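Local coordinates for fimbrial subunit type 1 (Actinomyces oris, PDB 3UXF), which serves as the major subunit of cell-wall-anchored surface fimbriae of a Gram-positive bacterium and probably forms their shaft, at residues I209-Y223 with Q274-Y288. Residues are numbered along the deposited sequence; the frame is centred on the assembly and turned at random.
Sequences IPKVDYPGGARIKRY and QLTEEGRRKASEARY
Ser284 of helix 277-288 and Ile220 of the loop 209-223 meet in the tight part of this contact. With chi1 at -62°, the serine hydroxyl lies beside its own backbone N, where OG donates to Arg280 O (2.8 Å) and accepts from Ile220 N at 3.0 Å; the latter bond is nearly straight (164°). A buried hydroxyl thus ties the loop to the helix, while Ile209 CG2 and Ile220 CD1 pack near Ala283 CB. Next to it, the Tyr214 ring is held on both faces: Glu285 CB sits over its centre, 3.8 Å from the centroid, a CH-pi contact, and Arg219 NH1 lies over the opposite face, offset toward the rim. Arg281 NH1 donates to Tyr214 OH (2.9 Å) with the oxygen in the guanidinium plane, and salt bridges from Arg281 to Glu278 and Glu285 fix that guanidinium.

The end near Lys211, Pro215 and Tyr288 is more open to solvent. Pro215 CD rests over one face of Tyr288, 3.5 Å from the ring centroid, and the extended Lys211 chain crosses Arg287 at about a right angle, CB over the guanidinium face. Water 3 links Lys211 NZ to Arg287 NH1.

At the other end Leu275 N donates to Tyr223 O (3.0 Å), where the loop runs into the antiparallel pairing of 224-229 with 269-275. Loop 209-223 thus leads from strand 201-208 in one sheet to strand 224-229 in another, consistent with a sheet-to-sheet connection in a beta-sandwich domain.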
loop_
_atom_site.group_PDB
_atom_site.type_symbol
_atom_site.label_atom_id
_atom_site.label_comp_id
_atom_site.label_asym_id
_atom_site.label_seq_id
_atom_site.Cartn_x
_atom_site.Cartn_y
_atom_site.Cartn_z
ATOM N N ILE A 209 -0.287 7.775 -11.543
ATOM C CA ILE A 209 0.075 7.686 -12.951
ATOM C C ILE A 209 0.943 8.916 -13.267
ATOM O O ILE A 209 0.570 10.024 -12.908
ATOM C CB ILE A 209 -1.193 7.753 -13.818
ATOM C CG1 ILE A 209 -2.091 6.529 -13.521
ATOM C CG2 ILE A 209 -0.848 7.775 -15.266
ATOM C CD1 ILE A 209 -3.508 6.664 -14.083
ATOM N N PRO A 210 2.103 8.716 -13.902
ATOM C CA PRO A 210 2.923 9.898 -14.245
ATOM C C PRO A 210 2.186 10.870 -15.159
ATOM O O PRO A 210 1.456 10.436 -16.026
ATOM C CB PRO A 210 4.107 9.297 -15.012
ATOM C CG PRO A 210 4.173 7.885 -14.559
ATOM C CD PRO A 210 2.773 7.450 -14.245
ATOM N N LYS A 211 2.418 12.171 -14.975
ATOM C CA LYS A 211 1.898 13.158 -15.925
ATOM C C LYS A 211 2.899 13.369 -17.061
ATOM O O LYS A 211 4.046 13.739 -16.810
ATOM C CB LYS A 211 1.628 14.468 -15.213
ATOM C CG LYS A 211 0.922 15.523 -16.104
ATOM C CD LYS A 211 0.650 16.794 -15.297
ATOM C CE LYS A 211 -0.160 17.840 -16.099
ATOM N NZ LYS A 211 -0.549 19.007 -15.239
ATOM N N VAL A 212 2.501 13.066 -18.289
ATOM C CA VAL A 212 3.359 13.277 -19.458
ATOM C C VAL A 212 2.619 14.251 -20.377
ATOM O O VAL A 212 1.432 14.478 -20.172
ATOM C CB VAL A 212 3.668 11.985 -20.227
ATOM C CG1 VAL A 212 4.383 10.962 -19.311
ATOM C CG2 VAL A 212 2.396 11.382 -20.828
ATOM N N ASP A 213 3.317 14.819 -21.372
ATOM C CA ASP A 213 2.738 15.848 -22.243
ATOM C C ASP A 213 1.934 15.201 -23.342
ATOM O O ASP A 213 2.373 15.063 -24.499
ATOM C CB ASP A 213 3.843 16.749 -22.829
ATOM C CG ASP A 213 3.318 17.691 -23.912
ATOM O OD1 ASP A 213 2.117 18.067 -23.872
ATOM O OD2 ASP A 213 4.119 18.053 -24.808
ATOM N N TYR A 214 0.742 14.747 -22.965
ATOM C CA TYR A 214 -0.059 13.985 -23.881
ATOM C C TYR A 214 -0.342 14.722 -25.211
ATOM O O TYR A 214 -0.172 14.153 -26.284
ATOM C CB TYR A 214 -1.350 13.521 -23.174
ATOM C CG TYR A 214 -2.136 12.638 -24.077
ATOM C CD1 TYR A 214 -1.858 11.277 -24.166
ATOM C CD2 TYR A 214 -3.141 13.158 -24.893
ATOM C CE1 TYR A 214 -2.546 10.473 -25.019
ATOM C CE2 TYR A 214 -3.822 12.360 -25.768
ATOM C CZ TYR A 214 -3.542 11.014 -25.823
ATOM O OH TYR A 214 -4.195 10.193 -26.677
ATOM N N PRO A 215 -0.752 15.996 -25.136
ATOM C CA PRO A 215 -1.085 16.615 -26.423
ATOM C C PRO A 215 0.139 16.795 -27.319
ATOM O O PRO A 215 0.007 16.786 -28.549
ATOM C CB PRO A 215 -1.726 17.954 -26.031
ATOM C CG PRO A 215 -1.540 18.130 -24.594
ATOM C CD PRO A 215 -1.171 16.804 -23.984
ATOM N N GLY A 216 1.314 16.892 -26.700
ATOM C CA GLY A 216 2.577 16.974 -27.426
ATOM C C GLY A 216 3.066 15.678 -28.058
ATOM O O GLY A 216 4.021 15.658 -28.847
ATOM N N GLY A 217 2.423 14.573 -27.707
ATOM C CA GLY A 217 2.777 13.302 -28.303
ATOM C C GLY A 217 3.469 12.361 -27.338
ATOM O O GLY A 217 3.732 11.217 -27.717
ATOM N N ALA A 218 3.720 12.838 -26.120
ATOM C CA ALA A 218 4.404 12.050 -25.082
ATOM C C ALA A 218 3.462 10.969 -24.574
ATOM O O ALA A 218 2.273 11.204 -24.420
ATOM C CB ALA A 218 4.807 12.923 -23.932
ATOM N N ARG A 219 4.024 9.805 -24.291
ATOM C CA ARG A 219 3.236 8.656 -23.864
ATOM C C ARG A 219 4.025 7.916 -22.816
ATOM O O ARG A 219 5.231 7.729 -22.958
ATOM C CB ARG A 219 2.993 7.715 -25.044
ATOM C CG ARG A 219 2.233 8.321 -26.216
ATOM C CD ARG A 219 0.810 8.626 -25.802
ATOM N NE ARG A 219 -0.016 9.030 -26.938
ATOM C CZ ARG A 219 -0.227 10.294 -27.300
ATOM N NH1 ARG A 219 0.319 11.292 -26.618
ATOM N NH2 ARG A 219 -0.996 10.552 -28.354
ATOM N N ILE A 220 3.342 7.474 -21.766
ATOM C CA ILE A 220 3.961 6.510 -20.857
ATOM C C ILE A 220 4.362 5.281 -21.661
ATOM O O ILE A 220 3.567 4.754 -22.454
ATOM C CB ILE A 220 2.959 6.114 -19.771
ATOM C CG1 ILE A 220 2.729 7.293 -18.831
ATOM C CG2 ILE A 220 3.498 4.870 -19.023
ATOM C CD1 ILE A 220 1.376 7.230 -18.032
ATOM N N LYS A 221 5.608 4.842 -21.498
ATOM C CA LYS A 221 6.143 3.737 -22.295
ATOM C C LYS A 221 6.064 2.374 -21.614
ATOM O O LYS A 221 6.100 1.342 -22.273
ATOM C CB LYS A 221 7.587 4.025 -22.709
ATOM C CG LYS A 221 7.773 5.370 -23.375
ATOM C CD LYS A 221 7.170 5.384 -24.763
ATOM C CE LYS A 221 7.824 6.443 -25.630
ATOM N NZ LYS A 221 8.966 7.101 -24.935
ATOM N N ARG A 222 5.968 2.384 -20.293
ATOM C CA ARG A 222 5.826 1.156 -19.528
ATOM C C ARG A 222 5.079 1.454 -18.239
ATOM O O ARG A 222 5.386 2.415 -17.545
ATOM C CB ARG A 222 7.186 0.527 -19.215
ATOM C CG ARG A 222 7.087 -0.735 -18.365
ATOM C CD ARG A 222 8.447 -1.352 -18.081
ATOM N NE ARG A 222 8.326 -2.686 -17.498
ATOM C CZ ARG A 222 9.316 -3.329 -16.890
ATOM N NH1 ARG A 222 10.508 -2.764 -16.781
ATOM N NH2 ARG A 222 9.114 -4.540 -16.391
ATOM N N TYR A 223 4.092 0.625 -17.932
ATOM C CA TYR A 223 3.329 0.777 -16.708
ATOM C C TYR A 223 2.873 -0.593 -16.241
ATOM O O TYR A 223 1.970 -1.188 -16.818
ATOM C CB TYR A 223 2.133 1.707 -16.916
ATOM C CG TYR A 223 1.540 2.234 -15.630
ATOM C CD1 TYR A 223 1.928 3.462 -15.114
ATOM C CD2 TYR A 223 0.592 1.504 -14.931
ATOM C CE1 TYR A 223 1.388 3.945 -13.942
ATOM C CE2 TYR A 223 0.049 1.977 -13.760
ATOM C CZ TYR A 223 0.447 3.197 -13.267
ATOM O OH TYR A 223 -0.100 3.669 -12.099
ATOM N N GLN A 274 0.048 -5.473 -16.731
ATOM C CA GLN A 274 0.894 -4.721 -17.651
ATOM C C GLN A 274 -0.003 -3.978 -18.628
ATOM O O GLN A 274 -0.757 -4.597 -19.358
ATOM C CB GLN A 274 1.809 -5.717 -18.373
ATOM C CG GLN A 274 2.745 -5.120 -19.449
ATOM C CD GLN A 274 3.420 -6.256 -20.221
ATOM O OE1 GLN A 274 2.795 -6.882 -21.078
ATOM N NE2 GLN A 274 4.667 -6.580 -19.846
ATOM N N LEU A 275 0.048 -2.647 -18.607
ATOM C CA LEU A 275 -0.765 -1.889 -19.555
ATOM C C LEU A 275 -0.206 -2.110 -20.982
ATOM O O LEU A 275 1.024 -2.148 -21.182
ATOM C CB LEU A 275 -0.714 -0.422 -19.176
ATOM C CG LEU A 275 -1.872 0.215 -18.397
ATOM C CD1 LEU A 275 -2.796 -0.687 -17.558
ATOM C CD2 LEU A 275 -1.543 1.536 -17.728
ATOM N N THR A 276 -1.094 -2.256 -21.959
ATOM C CA THR A 276 -0.709 -2.335 -23.377
ATOM C C THR A 276 -0.444 -0.931 -23.909
ATOM O O THR A 276 -0.598 0.061 -23.192
ATOM C CB THR A 276 -1.870 -2.902 -24.208
ATOM O OG1 THR A 276 -2.990 -2.027 -24.051
ATOM C CG2 THR A 276 -2.273 -4.298 -23.742
ATOM N N GLU A 277 -0.055 -0.827 -25.177
ATOM C CA GLU A 277 0.129 0.493 -25.759
ATOM C C GLU A 277 -1.175 1.330 -25.616
ATOM O O GLU A 277 -1.128 2.499 -25.196
ATOM C CB GLU A 277 0.564 0.380 -27.226
ATOM C CG GLU A 277 0.542 1.743 -27.902
ATOM C CD GLU A 277 1.276 1.770 -29.216
ATOM O OE1 GLU A 277 1.423 0.706 -29.853
ATOM O OE2 GLU A 277 1.715 2.872 -29.602
ATOM N N GLU A 278 -2.318 0.723 -25.926
ATOM C CA GLU A 278 -3.582 1.459 -25.798
ATOM C C GLU A 278 -3.905 1.766 -24.331
ATOM O O GLU A 278 -4.352 2.867 -23.998
ATOM C CB GLU A 278 -4.710 0.748 -26.541
ATOM C CG GLU A 278 -6.107 1.299 -26.230
ATOM C CD GLU A 278 -6.311 2.763 -26.594
ATOM O OE1 GLU A 278 -5.476 3.387 -27.291
ATOM O OE2 GLU A 278 -7.347 3.312 -26.194
ATOM N N GLY A 279 -3.652 0.809 -23.423
ATOM C CA GLY A 279 -3.862 1.114 -22.013
ATOM C C GLY A 279 -2.954 2.215 -21.505
ATOM O O GLY A 279 -3.360 3.084 -20.734
ATOM N N ARG A 280 -1.704 2.232 -21.973
ATOM C CA ARG A 280 -0.828 3.296 -21.585
ATOM C C ARG A 280 -1.282 4.645 -22.127
ATOM O O ARG A 280 -1.160 5.675 -21.446
ATOM C CB ARG A 280 0.598 3.005 -22.052
ATOM C CG ARG A 280 1.239 1.817 -21.321
ATOM C CD ARG A 280 2.757 1.706 -21.711
ATOM N NE ARG A 280 3.009 1.569 -23.151
ATOM C CZ ARG A 280 3.115 0.406 -23.790
ATOM N NH1 ARG A 280 2.983 -0.737 -23.130
ATOM N NH2 ARG A 280 3.357 0.373 -25.100
ATOM N N ARG A 281 -1.838 4.608 -23.329
ATOM C CA ARG A 281 -2.340 5.830 -23.945
ATOM C C ARG A 281 -3.520 6.352 -23.125
ATOM O O ARG A 281 -3.570 7.529 -22.764
ATOM C CB ARG A 281 -2.742 5.591 -25.402
ATOM C CG ARG A 281 -3.106 6.950 -26.095
ATOM C CD ARG A 281 -4.076 6.773 -27.271
ATOM N NE ARG A 281 -5.339 6.181 -26.820
ATOM C CZ ARG A 281 -6.283 6.840 -26.165
ATOM N NH1 ARG A 281 -6.143 8.126 -25.887
ATOM N NH2 ARG A 281 -7.390 6.190 -25.772
ATOM N N LYS A 282 -4.438 5.455 -22.741
ATOM C CA LYS A 282 -5.547 5.901 -21.927
ATOM C C LYS A 282 -5.062 6.485 -20.613
ATOM O O LYS A 282 -5.562 7.509 -20.163
ATOM C CB LYS A 282 -6.510 4.736 -21.644
ATOM C CG LYS A 282 -7.354 4.258 -22.795
ATOM C CD LYS A 282 -8.342 3.242 -22.238
ATOM C CE LYS A 282 -9.422 2.791 -23.214
ATOM N NZ LYS A 282 -8.977 1.958 -24.374
ATOM N N ALA A 283 -4.110 5.811 -19.948
ATOM C CA ALA A 283 -3.591 6.349 -18.718
ATOM C C ALA A 283 -2.891 7.709 -18.882
ATOM O O ALA A 283 -3.027 8.573 -18.024
ATOM C CB ALA A 283 -2.666 5.332 -18.028
ATOM N N SER A 284 -2.067 7.844 -19.921
ATOM C CA SER A 284 -1.338 9.081 -20.154
ATOM C C SER A 284 -2.333 10.245 -20.270
ATOM O O SER A 284 -2.172 11.290 -19.646
ATOM C CB SER A 284 -0.532 8.962 -21.445
ATOM O OG SER A 284 0.438 7.926 -21.351
ATOM N N GLU A 285 -3.365 10.012 -21.045
ATOM C CA GLU A 285 -4.388 11.036 -21.307
ATOM C C GLU A 285 -5.208 11.372 -20.080
ATOM O O GLU A 285 -5.461 12.534 -19.767
ATOM C CB GLU A 285 -5.310 10.568 -22.411
ATOM C CG GLU A 285 -6.403 11.613 -22.782
ATOM C CD GLU A 285 -7.320 11.114 -23.891
ATOM O OE1 GLU A 285 -7.661 9.898 -23.931
ATOM O OE2 GLU A 285 -7.663 11.944 -24.767
ATOM N N ALA A 286 -5.637 10.330 -19.366
ATOM C CA ALA A 286 -6.473 10.525 -18.189
ATOM C C ALA A 286 -5.759 11.356 -17.145
ATOM O O ALA A 286 -6.357 12.233 -16.518
ATOM C CB ALA A 286 -6.930 9.141 -17.593
ATOM N N ARG A 287 -4.474 11.080 -16.928
ATOM C CA ARG A 287 -3.734 11.790 -15.916
ATOM C C ARG A 287 -3.486 13.242 -16.369
ATOM O O ARG A 287 -3.557 14.148 -15.549
ATOM C CB ARG A 287 -2.384 11.107 -15.675
ATOM C CG ARG A 287 -1.461 11.844 -14.706
ATOM C CD ARG A 287 -2.099 12.168 -13.365
ATOM N NE ARG A 287 -1.192 12.998 -12.569
ATOM C CZ ARG A 287 -1.134 14.324 -12.686
ATOM N NH1 ARG A 287 -1.957 14.936 -13.535
ATOM N NH2 ARG A 287 -0.279 15.047 -11.960
ATOM N N TYR A 288 -3.153 13.420 -17.638
ATOM C CA TYR A 288 -2.856 14.772 -18.146
ATOM C C TYR A 288 -4.095 15.642 -17.963
ATOM O O TYR A 288 -3.993 16.773 -17.465
ATOM C CB TYR A 288 -2.459 14.732 -19.618
ATOM C CG TYR A 288 -2.166 16.109 -20.166
ATOM C CD1 TYR A 288 -0.975 16.740 -19.860
ATOM C CD2 TYR A 288 -3.099 16.781 -20.939
ATOM C CE1 TYR A 288 -0.699 18.033 -20.344
ATOM C CE2 TYR A 288 -2.826 18.076 -21.421
ATOM C CZ TYR A 288 -1.627 18.676 -21.112
ATOM O OH TYR A 288 -1.341 19.954 -21.573
HETATM O O HOH W 1 1.144 11.830 -10.996
HETATM O O HOH W 2 0.010 11.713 -18.226
HETATM O O HOH W 3 -2.081 17.921 -12.859
HETATM O O HOH W 4 0.973 20.535 -22.396
HETATM O O HOH W 5 3.243 3.736 -25.024
HETATM O O HOH W 6 3.319 -1.344 -19.959
#